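Local coordinates for AHL synthase (Burkholderia glumae, PDB 3P2H), which probably makes N-acyl-homoserine lactone quorum-sensing signals from fatty acyl-ACP and S-adenosyl-L-methionine, releasing methylthioadenosine, at residues D50-V55 against C67-P72. The protein carries 3 engineered substitutions. Numbering follows the deposited sequence.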
loop_
_atom_site.group_PDB
_atom_site.type_symbol
_atom_site.label_atom_id
_atom_site.label_comp_id
_atom_site.label_asym_id
_atom_site.label_seq_id
_atom_site.Cartn_x
_atom_site.Cartn_y
_atom_site.Cartn_z
ATOM N N ASP A 50 -14.249 -6.271 -4.753
ATOM C CA ASP A 50 -14.454 -5.739 -6.092
ATOM C C ASP A 50 -14.081 -4.265 -6.158
ATOM O O ASP A 50 -13.597 -3.793 -7.187
ATOM C CB ASP A 50 -15.913 -5.886 -6.533
ATOM C CG ASP A 50 -16.319 -7.328 -6.777
ATOM O OD1 ASP A 50 -15.439 -8.210 -6.894
ATOM O OD2 ASP A 50 -17.541 -7.576 -6.870
ATOM N N ASP A 51 -14.306 -3.542 -5.060
ATOM C CA ASP A 51 -14.022 -2.108 -5.020
ATOM C C ASP A 51 -12.584 -1.740 -4.642
ATOM O O ASP A 51 -12.205 -0.569 -4.688
ATOM C CB ASP A 51 -15.011 -1.409 -4.074
ATOM C CG ASP A 51 -14.790 -1.766 -2.619
ATOM O OD1 ASP A 51 -14.344 -0.881 -1.858
ATOM O OD2 ASP A 51 -15.055 -2.925 -2.232
ATOM N N THR A 52 -11.783 -2.740 -4.286
ATOM C CA THR A 52 -10.397 -2.497 -3.906
ATOM C C THR A 52 -9.611 -1.965 -5.096
ATOM O O THR A 52 -9.832 -2.386 -6.226
ATOM C CB THR A 52 -9.725 -3.793 -3.407
ATOM O OG1 THR A 52 -10.466 -4.315 -2.299
ATOM C CG2 THR A 52 -8.297 -3.519 -2.967
ATOM N N VAL A 53 -8.706 -1.025 -4.840
ATOM C CA VAL A 53 -7.880 -0.452 -5.902
ATOM C C VAL A 53 -6.491 -1.066 -5.790
ATOM O O VAL A 53 -5.966 -1.212 -4.686
ATOM C CB VAL A 53 -7.778 1.090 -5.771
ATOM C CG1 VAL A 53 -6.822 1.651 -6.815
ATOM C CG2 VAL A 53 -9.159 1.707 -5.940
ATOM N N TYR A 54 -5.907 -1.440 -6.926
ATOM C CA TYR A 54 -4.580 -2.056 -6.925
ATOM C C TYR A 54 -3.575 -1.386 -7.851
ATOM O O TYR A 54 -3.919 -0.884 -8.924
ATOM C CB TYR A 54 -4.664 -3.526 -7.340
ATOM C CG TYR A 54 -5.486 -4.405 -6.435
ATOM C CD1 TYR A 54 -4.990 -4.840 -5.207
ATOM C CD2 TYR A 54 -6.766 -4.806 -6.813
ATOM C CE1 TYR A 54 -5.749 -5.658 -4.375
ATOM C CE2 TYR A 54 -7.534 -5.621 -5.993
ATOM C CZ TYR A 54 -7.025 -6.044 -4.779
ATOM O OH TYR A 54 -7.795 -6.851 -3.979
ATOM N N VAL A 55 -2.321 -1.403 -7.424
ATOM C CA VAL A 55 -1.235 -0.855 -8.210
ATOM C C VAL A 55 -0.265 -2.010 -8.427
ATOM O O VAL A 55 0.105 -2.690 -7.474
ATOM C CB VAL A 55 -0.488 0.275 -7.463
ATOM C CG1 VAL A 55 0.665 0.798 -8.331
ATOM C CG2 VAL A 55 -1.448 1.399 -7.105
ATOM N N CYS A 67 3.703 -4.177 -5.866
ATOM C CA CYS A 67 2.260 -4.116 -5.677
ATOM C C CYS A 67 1.862 -3.165 -4.558
ATOM O O CYS A 67 2.689 -2.765 -3.738
ATOM C CB CYS A 67 1.690 -5.509 -5.382
ATOM S SG CYS A 67 2.168 -6.250 -3.790
ATOM N N ALA A 68 0.586 -2.805 -4.545
ATOM C CA ALA A 68 0.041 -1.930 -3.524
ATOM C C ALA A 68 -1.473 -2.062 -3.544
ATOM O O ALA A 68 -2.069 -2.363 -4.578
ATOM C CB ALA A 68 0.447 -0.488 -3.777
ATOM N N ARG A 69 -2.080 -1.853 -2.386
ATOM C CA ARG A 69 -3.523 -1.948 -2.245
ATOM C C ARG A 69 -4.031 -0.641 -1.658
ATOM O O ARG A 69 -3.458 -0.128 -0.701
ATOM C CB ARG A 69 -3.875 -3.118 -1.318
ATOM C CG ARG A 69 -5.354 -3.306 -1.091
ATOM C CD ARG A 69 -5.661 -4.682 -0.523
ATOM N NE ARG A 69 -5.302 -4.813 0.885
ATOM C CZ ARG A 69 -5.474 -5.925 1.590
ATOM N NH1 ARG A 69 -5.990 -6.999 1.011
ATOM N NH2 ARG A 69 -5.159 -5.955 2.876
ATOM N N LEU A 70 -5.093 -0.102 -2.247
ATOM C CA LEU A 70 -5.685 1.146 -1.775
ATOM C C LEU A 70 -7.147 0.931 -1.406
ATOM O O LEU A 70 -7.911 0.346 -2.175
ATOM C CB LEU A 70 -5.577 2.230 -2.854
ATOM C CG LEU A 70 -4.171 2.799 -3.080
ATOM C CD1 LEU A 70 -4.160 3.689 -4.307
ATOM C CD2 LEU A 70 -3.747 3.581 -1.856
ATOM N N LEU A 71 -7.524 1.400 -0.221
ATOM C CA LEU A 71 -8.894 1.275 0.269
ATOM C C LEU A 71 -9.358 2.582 0.886
ATOM O O LEU A 71 -8.583 3.271 1.535
ATOM C CB LEU A 71 -8.985 0.184 1.339
ATOM C CG LEU A 71 -8.752 -1.275 0.946
ATOM C CD1 LEU A 71 -8.628 -2.115 2.214
ATOM C CD2 LEU A 71 -9.901 -1.762 0.067
ATOM N N PRO A 72 -10.633 2.945 0.685
ATOM C CA PRO A 72 -11.141 4.188 1.267
ATOM C C PRO A 72 -11.426 3.910 2.740
ATOM O O PRO A 72 -11.884 2.820 3.085
ATOM C CB PRO A 72 -12.415 4.442 0.466
ATOM C CG PRO A 72 -12.927 3.059 0.224
ATOM C CD PRO A 72 -11.663 2.286 -0.141
#
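Cys67 CA lies 3.1 Å from Val55 O, a CA-H...O contact beside the weak bond that the same oxygen takes from Ala68 N. Val55 and Ala68 form a hydrogen-bonded antiparallel pair, and its other bond, Val55 N to Ala68 O at 3.0 Å, is straighter. CB of Ala68 packs against CB of Val55 on one face of the sheet. Ala68 O also lies near the plane of the Tyr54 ring, at its edge and 3.9 Å from CD1.

Arg69 sits opposite Tyr54 in a non-hydrogen-bonded pair, on the other face. Its CG, anti to the backbone N (chi1 180°), meets Thr52 CG2 at 3.5 Å, and the same methyl rests over one face of the Tyr54 ring, toward the rim. The arginine and tyrosine side chains lie side by side, pointing the same way, with Arg69 CD 4.0 Å from Tyr54 CE1 and the ring and guanidinium planes turned 45° apart. Beyond the methylenes, Arg69 NH1 forms salt bridges with Asp45 and Asp48, and Asp48 is also hydrogen-bonded to Tyr54 OH. This antiparallel hairpin, strands 53-58 and 64-72, belongs to the central mixed sheet of the autoinducer synthase, and the Arg69 side chain lies near the bound methylthioadenosine.

Leu70 returns to the face of Val55 and Ala68. Its N-H reaches Val53 O at 2.8 Å and its own O accepts Val53 N in the carbonyl plane; the two CB atoms meet at 3.8 Å. Helix 120-133 covers this face, with Cys130 touching Val53 and Leu70, and Met123 and Ala126 touching Val55. At Leu71, CD2 packs against Thr52, 3.5 Å from OG1, a hydroxyl hydrogen-bonded to Arg49 N and Tyr47 O. Pro72 CD just approaches the carboxylate of Asp51, which is salt-bridged to Arg49 and Arg75.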